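Local atomic coordinates of uncharacterized protein (Pyrococcus furiosus, PDB entry 4XLZ), a protein that probably removes an acetyl group from N,N'-diacetylchitobiose as a metal-dependent deacetylase of carbohydrate esterase family 14. Residues D111-R121 / H148-L157. Sequence-based numbering, arbitrary orientation.
Sequences DTELPYSREVR and HPDHRRTGFL. With CD (cadmium ion), chain G.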
loop_
_atom_site.group_PDB
_atom_site.type_symbol
_atom_site.label_atom_id
_atom_site.label_comp_id
_atom_site.label_asym_id
_atom_site.label_seq_id
_atom_site.Cartn_x
_atom_site.Cartn_y
_atom_site.Cartn_z
ATOM N N ASP A 111 -11.961 -13.564 -1.104
ATOM C CA ASP A 111 -11.722 -14.067 -2.491
ATOM C C ASP A 111 -11.579 -12.938 -3.463
ATOM O O ASP A 111 -12.333 -11.982 -3.449
ATOM C CB ASP A 111 -13.045 -14.874 -2.755
ATOM C CG ASP A 111 -13.066 -15.583 -4.043
ATOM O OD1 ASP A 111 -12.115 -15.691 -4.840
ATOM O OD2 ASP A 111 -14.209 -16.162 -4.283
ATOM N N THR A 112 -10.512 -13.085 -4.271
ATOM C CA THR A 112 -10.067 -12.120 -5.335
ATOM C C THR A 112 -9.230 -10.999 -4.696
ATOM O O THR A 112 -8.764 -10.117 -5.440
ATOM C CB THR A 112 -11.128 -11.480 -6.251
ATOM O OG1 THR A 112 -12.003 -10.571 -5.587
ATOM C CG2 THR A 112 -11.964 -12.668 -6.955
ATOM N N GLU A 113 -9.043 -11.055 -3.367
ATOM C CA GLU A 113 -8.385 -9.948 -2.620
ATOM C C GLU A 113 -7.337 -10.587 -1.749
ATOM O O GLU A 113 -6.886 -9.869 -0.762
ATOM C CB GLU A 113 -9.404 -9.142 -1.792
ATOM C CG GLU A 113 -10.574 -8.647 -2.741
ATOM C CD GLU A 113 -11.536 -7.702 -2.100
ATOM O OE1 GLU A 113 -12.438 -7.236 -2.815
ATOM O OE2 GLU A 113 -11.477 -7.487 -0.794
ATOM N N LEU A 114 -6.764 -11.731 -2.010
ATOM C CA LEU A 114 -5.663 -12.242 -1.184
ATOM C C LEU A 114 -4.442 -11.327 -1.310
ATOM O O LEU A 114 -3.957 -11.248 -2.448
ATOM C CB LEU A 114 -5.340 -13.685 -1.650
ATOM C CG LEU A 114 -4.179 -14.307 -0.831
ATOM C CD1 LEU A 114 -4.552 -14.477 0.726
ATOM C CD2 LEU A 114 -3.832 -15.705 -1.407
ATOM N N PRO A 115 -3.928 -10.732 -0.265
ATOM C CA PRO A 115 -2.704 -9.933 -0.480
ATOM C C PRO A 115 -1.514 -10.741 -0.774
ATOM O O PRO A 115 -1.415 -11.929 -0.390
ATOM C CB PRO A 115 -2.524 -9.206 0.886
ATOM C CG PRO A 115 -3.902 -9.333 1.598
ATOM C CD PRO A 115 -4.471 -10.659 1.113
ATOM N N TYR A 116 -0.512 -10.052 -1.371
ATOM C CA TYR A 116 0.810 -10.687 -1.474
ATOM C C TYR A 116 1.730 -9.848 -0.550
ATOM O O TYR A 116 2.224 -8.763 -0.956
ATOM C CB TYR A 116 1.329 -10.682 -2.942
ATOM C CG TYR A 116 2.667 -11.306 -3.036
ATOM C CD1 TYR A 116 3.814 -10.495 -3.264
ATOM C CD2 TYR A 116 2.849 -12.679 -2.823
ATOM C CE1 TYR A 116 5.097 -11.084 -3.397
ATOM C CE2 TYR A 116 4.105 -13.275 -2.885
ATOM C CZ TYR A 116 5.249 -12.454 -3.136
ATOM O OH TYR A 116 6.519 -12.976 -3.210
ATOM N N SER A 117 1.866 -10.297 0.686
ATOM C CA SER A 117 2.508 -9.389 1.666
ATOM C C SER A 117 3.098 -10.251 2.778
ATOM O O SER A 117 2.774 -11.409 3.051
ATOM C CB SER A 117 1.424 -8.475 2.273
ATOM O OG SER A 117 0.493 -9.248 3.061
ATOM N N ARG A 118 4.008 -9.532 3.543
ATOM C CA ARG A 118 4.590 -10.128 4.777
ATOM C C ARG A 118 3.495 -10.507 5.767
ATOM O O ARG A 118 3.632 -11.597 6.374
ATOM C CB ARG A 118 5.513 -9.032 5.347
ATOM C CG ARG A 118 6.123 -9.547 6.750
ATOM C CD ARG A 118 6.997 -8.382 7.352
ATOM N NE ARG A 118 6.019 -7.321 7.657
ATOM C CZ ARG A 118 6.400 -6.062 7.755
ATOM N NH1 ARG A 118 7.747 -5.819 7.827
ATOM N NH2 ARG A 118 5.477 -5.077 7.905
ATOM N N GLU A 119 2.429 -9.706 5.859
ATOM C CA GLU A 119 1.361 -10.064 6.807
ATOM C C GLU A 119 0.827 -11.490 6.500
ATOM O O GLU A 119 0.586 -12.288 7.443
ATOM C CB GLU A 119 0.292 -8.998 6.689
ATOM C CG GLU A 119 -0.918 -9.417 7.550
ATOM C CD GLU A 119 -2.023 -8.430 7.525
ATOM O OE1 GLU A 119 -2.115 -7.597 6.593
ATOM O OE2 GLU A 119 -2.832 -8.445 8.439
ATOM N N VAL A 120 0.582 -11.806 5.214
ATOM C CA VAL A 120 0.004 -13.174 4.990
ATOM C C VAL A 120 1.040 -14.234 5.204
ATOM O O VAL A 120 0.771 -15.308 5.749
ATOM C CB VAL A 120 -0.448 -13.225 3.528
ATOM C CG1 VAL A 120 -1.119 -14.637 3.269
ATOM C CG2 VAL A 120 -1.578 -12.143 3.277
ATOM N N ARG A 121 2.354 -13.954 4.922
ATOM C CA ARG A 121 3.403 -14.918 5.294
ATOM C C ARG A 121 3.330 -15.137 6.748
ATOM O O ARG A 121 3.583 -16.317 7.204
ATOM C CB ARG A 121 4.814 -14.365 4.927
ATOM C CG ARG A 121 4.983 -14.176 3.351
ATOM C CD ARG A 121 6.500 -13.875 3.134
ATOM N NE ARG A 121 6.647 -13.490 1.721
ATOM C CZ ARG A 121 6.438 -12.248 1.249
ATOM N NH1 ARG A 121 6.481 -11.172 2.027
ATOM N NH2 ARG A 121 6.271 -12.149 -0.075
ATOM N N HIS A 148 -5.497 -16.507 -12.105
ATOM C CA HIS A 148 -6.188 -16.061 -10.855
ATOM C C HIS A 148 -5.057 -15.638 -9.851
ATOM O O HIS A 148 -4.246 -16.462 -9.420
ATOM C CB HIS A 148 -6.957 -17.275 -10.252
ATOM C CG HIS A 148 -8.032 -16.788 -9.310
ATOM N ND1 HIS A 148 -7.804 -15.822 -8.331
ATOM C CD2 HIS A 148 -9.362 -17.055 -9.275
ATOM C CE1 HIS A 148 -8.944 -15.525 -7.727
ATOM N NE2 HIS A 148 -9.928 -16.269 -8.303
ATOM N N PRO A 149 -5.108 -14.365 -9.494
ATOM C CA PRO A 149 -3.986 -13.854 -8.592
ATOM C C PRO A 149 -4.044 -14.606 -7.245
ATOM O O PRO A 149 -3.005 -14.833 -6.627
ATOM C CB PRO A 149 -4.336 -12.377 -8.375
ATOM C CG PRO A 149 -5.818 -12.232 -8.707
ATOM C CD PRO A 149 -6.040 -13.273 -9.877
ATOM N N ASP A 150 -5.256 -15.069 -6.780
ATOM C CA ASP A 150 -5.244 -15.778 -5.491
ATOM C C ASP A 150 -4.448 -17.076 -5.651
ATOM O O ASP A 150 -3.877 -17.584 -4.684
ATOM C CB ASP A 150 -6.688 -16.193 -5.051
ATOM C CG ASP A 150 -7.582 -15.035 -4.680
ATOM O OD1 ASP A 150 -8.821 -15.224 -4.573
ATOM O OD2 ASP A 150 -7.132 -13.851 -4.473
ATOM N N HIS A 151 -4.529 -17.756 -6.815
ATOM C CA HIS A 151 -3.761 -18.996 -6.953
ATOM C C HIS A 151 -2.250 -18.729 -7.031
ATOM O O HIS A 151 -1.490 -19.424 -6.345
ATOM C CB HIS A 151 -4.245 -19.686 -8.274
ATOM C CG HIS A 151 -5.475 -20.520 -8.031
ATOM N ND1 HIS A 151 -5.507 -21.845 -8.394
ATOM C CD2 HIS A 151 -6.612 -20.227 -7.345
ATOM C CE1 HIS A 151 -6.714 -22.344 -7.984
ATOM N NE2 HIS A 151 -7.415 -21.369 -7.428
ATOM N N ARG A 152 -1.827 -17.740 -7.855
ATOM C CA ARG A 152 -0.385 -17.488 -7.971
ATOM C C ARG A 152 0.162 -17.043 -6.564
ATOM O O ARG A 152 1.201 -17.566 -6.139
ATOM C CB ARG A 152 -0.156 -16.321 -8.927
ATOM C CG ARG A 152 -0.550 -16.654 -10.380
ATOM C CD ARG A 152 -0.124 -15.500 -11.299
ATOM N NE ARG A 152 -0.835 -14.244 -11.042
ATOM C CZ ARG A 152 -1.729 -13.678 -11.787
ATOM N NH1 ARG A 152 -2.230 -14.315 -12.884
ATOM N NH2 ARG A 152 -2.240 -12.515 -11.448
ATOM N N ARG A 153 -0.586 -16.171 -5.927
ATOM C CA ARG A 153 -0.099 -15.696 -4.617
ATOM C C ARG A 153 -0.059 -16.821 -3.563
ATOM O O ARG A 153 0.905 -16.854 -2.751
ATOM C CB ARG A 153 -0.919 -14.531 -4.131
ATOM C CG ARG A 153 -0.700 -13.265 -5.042
ATOM C CD ARG A 153 -1.675 -12.167 -4.725
ATOM N NE ARG A 153 -1.290 -11.024 -5.534
ATOM C CZ ARG A 153 -1.625 -9.802 -5.215
ATOM N NH1 ARG A 153 -2.490 -9.497 -4.182
ATOM N NH2 ARG A 153 -1.072 -8.771 -5.989
ATOM N N THR A 154 -1.074 -17.733 -3.567
ATOM C CA THR A 154 -0.966 -18.800 -2.603
ATOM C C THR A 154 0.279 -19.601 -2.794
ATOM O O THR A 154 0.955 -20.025 -1.803
ATOM C CB THR A 154 -2.253 -19.676 -2.758
ATOM O OG1 THR A 154 -3.395 -18.922 -2.393
ATOM C CG2 THR A 154 -2.158 -20.894 -1.786
ATOM N N GLY A 155 0.612 -19.942 -4.081
ATOM C CA GLY A 155 1.804 -20.748 -4.319
ATOM C C GLY A 155 3.108 -20.075 -3.818
ATOM O O GLY A 155 3.892 -20.708 -3.141
ATOM N N PHE A 156 3.241 -18.822 -4.241
ATOM C CA PHE A 156 4.503 -18.144 -3.839
ATOM C C PHE A 156 4.550 -17.949 -2.352
ATOM O O PHE A 156 5.598 -18.184 -1.759
ATOM C CB PHE A 156 4.528 -16.730 -4.528
ATOM C CG PHE A 156 4.868 -16.753 -6.018
ATOM C CD1 PHE A 156 6.030 -17.401 -6.449
ATOM C CD2 PHE A 156 3.942 -16.155 -6.894
ATOM C CE1 PHE A 156 6.331 -17.377 -7.860
ATOM C CE2 PHE A 156 4.239 -16.168 -8.316
ATOM C CZ PHE A 156 5.437 -16.794 -8.760
ATOM N N LEU A 157 3.454 -17.503 -1.753
ATOM C CA LEU A 157 3.474 -17.280 -0.271
ATOM C C LEU A 157 3.719 -18.589 0.479
ATOM O O LEU A 157 4.384 -18.581 1.529
ATOM C CB LEU A 157 2.193 -16.674 0.183
ATOM C CG LEU A 157 1.911 -15.216 -0.333
ATOM C CD1 LEU A 157 0.382 -14.872 -0.077
ATOM C CD2 LEU A 157 2.807 -14.200 0.452
HETATM CD CD CD G . -9.497 -21.940 -6.656
HETATM O O HOH W 1 -12.512 -16.329 -7.391
HETATM O O HOH W 2 -5.066 -12.069 -4.887
HETATM O O HOH W 3 -10.710 -20.726 -8.588
#
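L157, L114 and Y116 bury the most surface where the loop 111-117 runs along the first turns of helix 149-164, and they illustrate how a helix can hold an irregular chain: polar bonds fix the loop backbone near the helix start, and apolar packing around L157 follows further along. L157 spreads its two methyls: CD1 lies 3.7 Å from CG1 of V120, while CD2 reaches CD2 of Y116 at 3.6 Å and also sits over one face of the R121 guanidinium. The Y116 ring reaches the helix because CG stands opposite the main-chain nitrogen (chi1 179°), CE2 resting 3.8 Å from CB of F156; its hydroxyl bonds to E160, which also forms a salt bridge with R121. L114 sends CD2 against OG1 of T154, itself turned back to O of D150.

R153 donates from NH1 to O of L114 (2.9 Å), almost in the guanidinium plane, and CB of Y116 lies over one face of that group. D150 OD1 takes N of T112 on its syn lone pair at 2.7 Å, whereas OD2 receives the longer bond from N of L114 from above the carboxylate plane. One water joins O of L114 to OD2; another joins D111 OD1 to H148 NE2, while D111 OD2 accepts from N of M72.

H148, whose ND1 caps the helix by accepting from D150 N, and H151 form the H-x-x-H pattern of GlcNAc-PI de-N-acetylase relatives; of the two, only H151 binds cadmium, with H40 and D43. OD1 of D111 and OD1 of D150 stand 3.3 Å apart, unbonded; donors T112 N, L114 N and H40 NE2 probably offset their repulsion. D150 thus accepts from both loop and H40, consistent with one network holding loop and metal ligands.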